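Long-range contact in conserved hypothetical protein TM1158 (Thermotoga maritima, PDB 1O1Y), which is a putative type 1 glutamine amidotransferase, probably hydrolysing glutamine to supply ammonia to an acceptor that is not known: residues A[147-161]-A[171-185]. Numbering follows the deposited sequence.
Sequences FQWHGDTFDLPRRAT and NQGFVYGKAVGLQFH. With SO4 (sulfate ion), chain C.
The imidazole of His150 carries the aliphatic part of Gln183 on one face, a CH-pi contact with Gln183 CG over the ring centre, 3.6 Å from the centroid. In this flavodoxin-like fold of type 1 glutamine amidotransferases, 147-161 runs past the beta hairpin of strands 173-176 and 179-182. The Gln183 amide continues the stack, 10° from the His150 plane; at the ring edge lies Asp152, whose O accepts from His150 ND1. The Phe174 ring is sandwiched between Pro157 CD and Gly181 CA on opposite faces, with Phe154 CZ at its edge; the two phenylalanine planes meet obliquely at 71°. Both ends of 147-161 are held by antiparallel hydrogen-bonded pairs, Phe147 with His185 and Thr161 with Val175. His185 hydrogen-bonds through NE2 to the cysteinesulfonic acid at position 100 and through ND1 to Glu187, consistent with the family's Cys-His-Glu triad. Gln183 CG is anti to the backbone N (chi1 177°) and the chain bends at chi2, bringing OE1 to a water shared with Thr153 OG1 and Asn171 O; Gln104 also binds OE1. Gln148 NE2 donates to Gln172 OE1 (2.9 Å) from above the carbonyl plane. Asn171 ND2 meets a lone pair of Phe154 O in the carbonyl plane, at 2.8 Å.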
# COMPACT_ATOMS: atom_id res chain seq x y z
N PHE A 147 -10.33 -3.40 -0.35
CA PHE A 147 -10.65 -2.53 0.79
C PHE A 147 -9.98 -1.14 0.64
O PHE A 147 -8.79 -1.02 0.33
CB PHE A 147 -10.22 -3.17 2.08
CG PHE A 147 -10.54 -2.38 3.30
CD1 PHE A 147 -11.85 -2.11 3.66
CD2 PHE A 147 -9.50 -1.94 4.13
CE1 PHE A 147 -12.12 -1.38 4.84
CE2 PHE A 147 -9.76 -1.24 5.28
CZ PHE A 147 -11.07 -0.94 5.62
N GLN A 148 -10.77 -0.11 0.83
CA GLN A 148 -10.35 1.28 0.64
C GLN A 148 -10.52 2.05 1.91
O GLN A 148 -11.50 1.87 2.66
CB GLN A 148 -11.23 1.98 -0.41
CG GLN A 148 -11.13 1.36 -1.81
CD GLN A 148 -9.90 1.81 -2.57
OE1 GLN A 148 -8.93 2.32 -1.99
NE2 GLN A 148 -9.93 1.61 -3.90
N TRP A 149 -9.59 2.94 2.16
CA TRP A 149 -9.73 3.89 3.23
C TRP A 149 -8.95 5.16 2.89
O TRP A 149 -7.89 5.42 3.42
CB TRP A 149 -9.25 3.31 4.56
CG TRP A 149 -9.84 4.05 5.76
CD1 TRP A 149 -9.90 5.40 5.95
CD2 TRP A 149 -10.50 3.46 6.89
NE1 TRP A 149 -10.56 5.68 7.13
CE2 TRP A 149 -10.91 4.50 7.73
CE3 TRP A 149 -10.78 2.16 7.27
CZ2 TRP A 149 -11.58 4.27 8.94
CZ3 TRP A 149 -11.42 1.93 8.47
CH2 TRP A 149 -11.82 2.97 9.28
N HIS A 150 -9.51 5.98 1.99
CA HIS A 150 -8.77 7.14 1.50
C HIS A 150 -9.72 8.23 1.04
O HIS A 150 -10.79 7.96 0.53
CB HIS A 150 -7.80 6.75 0.36
CG HIS A 150 -8.46 6.53 -0.96
ND1 HIS A 150 -8.48 7.51 -1.95
CD2 HIS A 150 -9.15 5.48 -1.46
CE1 HIS A 150 -9.17 7.06 -2.99
NE2 HIS A 150 -9.61 5.84 -2.71
N GLY A 151 -9.24 9.46 1.18
CA GLY A 151 -9.88 10.64 0.68
C GLY A 151 -9.09 11.33 -0.41
O GLY A 151 -9.66 12.14 -1.12
N ASP A 152 -7.81 11.05 -0.50
CA ASP A 152 -6.96 11.70 -1.51
C ASP A 152 -6.75 10.75 -2.67
O ASP A 152 -6.91 9.52 -2.57
CB ASP A 152 -5.59 12.08 -0.95
CG ASP A 152 -5.61 13.36 -0.11
OD1 ASP A 152 -6.68 14.01 0.08
OD2 ASP A 152 -4.54 13.75 0.44
N THR A 153 -6.41 11.35 -3.80
CA THR A 153 -5.98 10.62 -5.00
C THR A 153 -4.81 11.33 -5.69
O THR A 153 -4.20 12.21 -5.13
CB THR A 153 -7.24 10.41 -5.94
OG1 THR A 153 -6.94 9.48 -6.99
CG2 THR A 153 -7.66 11.67 -6.59
N PHE A 154 -4.47 10.90 -6.89
CA PHE A 154 -3.32 11.43 -7.58
C PHE A 154 -3.50 11.34 -9.09
O PHE A 154 -4.32 10.57 -9.58
CB PHE A 154 -2.03 10.68 -7.16
CG PHE A 154 -2.14 9.18 -7.22
CD1 PHE A 154 -2.56 8.45 -6.12
CD2 PHE A 154 -1.88 8.49 -8.41
CE1 PHE A 154 -2.72 7.05 -6.21
CE2 PHE A 154 -2.04 7.11 -8.50
CZ PHE A 154 -2.46 6.40 -7.41
N ASP A 155 -2.71 12.14 -9.80
CA ASP A 155 -2.53 12.01 -11.24
C ASP A 155 -1.58 10.85 -11.52
O ASP A 155 -0.74 10.50 -10.71
CB ASP A 155 -1.91 13.25 -11.80
CG ASP A 155 -2.87 14.41 -11.87
OD1 ASP A 155 -4.11 14.17 -11.86
OD2 ASP A 155 -2.45 15.60 -11.94
N LEU A 156 -1.71 10.25 -12.70
CA LEU A 156 -0.79 9.19 -13.12
C LEU A 156 0.54 9.79 -13.54
O LEU A 156 0.58 10.65 -14.39
CB LEU A 156 -1.40 8.43 -14.30
CG LEU A 156 -0.62 7.25 -14.89
CD1 LEU A 156 -0.60 6.13 -13.91
CD2 LEU A 156 -1.26 6.81 -16.18
N PRO A 157 1.65 9.39 -12.91
CA PRO A 157 2.93 9.96 -13.32
C PRO A 157 3.23 9.66 -14.77
O PRO A 157 2.82 8.63 -15.32
CB PRO A 157 3.93 9.24 -12.43
CG PRO A 157 3.18 8.84 -11.21
CD PRO A 157 1.80 8.50 -11.74
N ARG A 158 3.95 10.57 -15.37
CA ARG A 158 4.20 10.50 -16.80
C ARG A 158 4.88 9.19 -17.15
O ARG A 158 4.55 8.54 -18.14
CB ARG A 158 5.06 11.66 -17.26
CG ARG A 158 5.26 11.66 -18.78
CD ARG A 158 6.11 12.81 -19.29
NE ARG A 158 7.26 13.00 -18.43
CZ ARG A 158 8.45 12.45 -18.61
NH1 ARG A 158 8.71 11.70 -19.69
NH2 ARG A 158 9.41 12.68 -17.73
N ARG A 159 5.84 8.78 -16.37
CA ARG A 159 6.53 7.56 -16.82
C ARG A 159 5.80 6.22 -16.42
O ARG A 159 6.20 5.12 -16.81
CB ARG A 159 7.97 7.63 -16.30
CG ARG A 159 8.84 8.74 -16.97
CD ARG A 159 10.10 9.13 -16.15
NE ARG A 159 9.75 9.76 -14.86
CZ ARG A 159 10.58 9.91 -13.82
NH1 ARG A 159 11.84 9.47 -13.87
NH2 ARG A 159 10.15 10.51 -12.71
N ALA A 160 4.69 6.33 -15.70
CA ALA A 160 4.05 5.17 -15.12
C ALA A 160 2.98 4.55 -16.01
O ALA A 160 2.36 5.22 -16.87
CB ALA A 160 3.44 5.53 -13.76
N THR A 161 2.77 3.25 -15.82
CA THR A 161 1.67 2.51 -16.41
C THR A 161 0.54 2.40 -15.45
O THR A 161 0.74 1.92 -14.34
CB THR A 161 2.17 1.12 -16.77
OG1 THR A 161 3.19 1.29 -17.74
CG2 THR A 161 1.09 0.30 -17.48
N ASN A 171 -7.33 6.72 -11.09
CA ASN A 171 -6.00 6.18 -10.75
C ASN A 171 -6.00 5.42 -9.43
O ASN A 171 -5.96 6.00 -8.37
CB ASN A 171 -4.97 7.30 -10.77
CG ASN A 171 -4.92 8.01 -12.09
OD1 ASN A 171 -4.85 7.37 -13.15
ND2 ASN A 171 -4.94 9.36 -12.06
N GLN A 172 -6.10 4.10 -9.54
CA GLN A 172 -6.11 3.23 -8.35
C GLN A 172 -4.81 2.50 -8.15
O GLN A 172 -4.53 2.03 -7.05
CB GLN A 172 -7.28 2.25 -8.45
CG GLN A 172 -8.63 2.95 -8.15
CD GLN A 172 -8.91 3.21 -6.69
OE1 GLN A 172 -8.10 2.84 -5.83
NE2 GLN A 172 -10.08 3.83 -6.39
N GLY A 173 -4.04 2.32 -9.20
CA GLY A 173 -2.77 1.61 -9.08
C GLY A 173 -1.91 1.80 -10.33
O GLY A 173 -2.44 1.97 -11.44
N PHE A 174 -0.59 1.82 -10.15
CA PHE A 174 0.33 2.05 -11.23
C PHE A 174 1.64 1.37 -10.96
O PHE A 174 1.92 0.99 -9.85
CB PHE A 174 0.53 3.55 -11.49
CG PHE A 174 1.21 4.28 -10.36
CD1 PHE A 174 0.48 4.81 -9.30
CD2 PHE A 174 2.60 4.39 -10.34
CE1 PHE A 174 1.13 5.46 -8.27
CE2 PHE A 174 3.25 5.08 -9.30
CZ PHE A 174 2.51 5.60 -8.26
N VAL A 175 2.42 1.22 -12.02
CA VAL A 175 3.74 0.64 -11.95
C VAL A 175 4.73 1.55 -12.73
O VAL A 175 4.39 2.14 -13.78
CB VAL A 175 3.79 -0.79 -12.56
CG1 VAL A 175 5.22 -1.31 -12.68
CG2 VAL A 175 2.93 -1.73 -11.78
N TYR A 176 5.92 1.67 -12.18
CA TYR A 176 7.03 2.39 -12.80
C TYR A 176 8.28 1.60 -12.47
O TYR A 176 8.73 1.59 -11.35
CB TYR A 176 7.14 3.81 -12.22
CG TYR A 176 8.36 4.58 -12.69
CD1 TYR A 176 8.38 5.20 -13.92
CD2 TYR A 176 9.50 4.65 -11.91
CE1 TYR A 176 9.52 5.87 -14.35
CE2 TYR A 176 10.62 5.33 -12.34
CZ TYR A 176 10.62 5.93 -13.55
OH TYR A 176 11.74 6.60 -13.99
N GLY A 177 8.80 0.88 -13.46
CA GLY A 177 9.98 0.03 -13.25
C GLY A 177 9.61 -1.08 -12.30
O GLY A 177 8.61 -1.78 -12.49
N LYS A 178 10.38 -1.19 -11.21
CA LYS A 178 10.09 -2.12 -10.13
C LYS A 178 9.31 -1.53 -8.97
O LYS A 178 9.14 -2.19 -7.92
CB LYS A 178 11.39 -2.72 -9.67
CG LYS A 178 12.00 -3.55 -10.80
CD LYS A 178 13.51 -3.62 -10.71
CE LYS A 178 14.03 -4.66 -9.74
NZ LYS A 178 15.54 -4.88 -9.93
N ALA A 179 8.80 -0.31 -9.15
CA ALA A 179 7.99 0.36 -8.14
C ALA A 179 6.52 0.32 -8.49
O ALA A 179 6.13 0.58 -9.63
CB ALA A 179 8.44 1.81 -7.96
N VAL A 180 5.75 -0.02 -7.49
CA VAL A 180 4.32 -0.25 -7.61
C VAL A 180 3.63 0.63 -6.62
O VAL A 180 4.03 0.71 -5.47
CB VAL A 180 3.99 -1.74 -7.34
CG1 VAL A 180 2.47 -2.00 -7.35
CG2 VAL A 180 4.74 -2.66 -8.30
N GLY A 181 2.57 1.31 -7.03
CA GLY A 181 1.71 2.03 -6.12
C GLY A 181 0.29 1.52 -6.21
O GLY A 181 -0.26 1.47 -7.29
N LEU A 182 -0.30 1.18 -5.08
CA LEU A 182 -1.71 0.76 -5.01
C LEU A 182 -2.42 1.66 -4.03
O LEU A 182 -1.99 1.80 -2.91
CB LEU A 182 -1.83 -0.70 -4.55
CG LEU A 182 -1.19 -1.79 -5.38
CD1 LEU A 182 -1.47 -3.17 -4.74
CD2 LEU A 182 -1.66 -1.73 -6.81
N GLN A 183 -3.51 2.28 -4.45
CA GLN A 183 -4.28 3.13 -3.55
C GLN A 183 -4.99 2.29 -2.46
O GLN A 183 -5.19 2.74 -1.31
CB GLN A 183 -5.28 3.93 -4.37
CG GLN A 183 -6.20 4.79 -3.54
CD GLN A 183 -5.44 5.95 -2.92
OE1 GLN A 183 -5.14 6.92 -3.62
NE2 GLN A 183 -5.13 5.84 -1.62
N PHE A 184 -5.36 1.07 -2.84
CA PHE A 184 -6.22 0.19 -2.07
C PHE A 184 -5.45 -0.89 -1.26
O PHE A 184 -4.21 -1.11 -1.45
CB PHE A 184 -7.22 -0.49 -3.01
CG PHE A 184 -6.57 -1.20 -4.16
CD1 PHE A 184 -6.41 -0.56 -5.40
CD2 PHE A 184 -6.20 -2.54 -4.04
CE1 PHE A 184 -5.80 -1.23 -6.46
CE2 PHE A 184 -5.62 -3.18 -5.08
CZ PHE A 184 -5.42 -2.55 -6.31
N HIS A 185 -6.20 -1.62 -0.46
CA HIS A 185 -5.66 -2.64 0.43
C HIS A 185 -6.13 -4.02 0.02
O HIS A 185 -7.35 -4.29 -0.05
CB HIS A 185 -6.16 -2.35 1.84
CG HIS A 185 -5.69 -1.04 2.37
ND1 HIS A 185 -4.48 -0.89 3.02
CD2 HIS A 185 -6.25 0.19 2.32
CE1 HIS A 185 -4.34 0.38 3.38
NE2 HIS A 185 -5.40 1.06 2.97
S SO4 C . -6.25 10.26 2.86
O1 SO4 C . -7.51 10.16 3.58
O2 SO4 C . -6.23 9.63 1.52
O3 SO4 C . -5.29 9.52 3.67
O4 SO4 C . -5.77 11.65 2.76
O HOH W 1 -7.42 3.09 0.34
O HOH W 2 -7.75 9.26 -9.66
O HOH W 3 -6.67 7.10 -5.87
O HOH W 4 -4.01 10.92 -14.56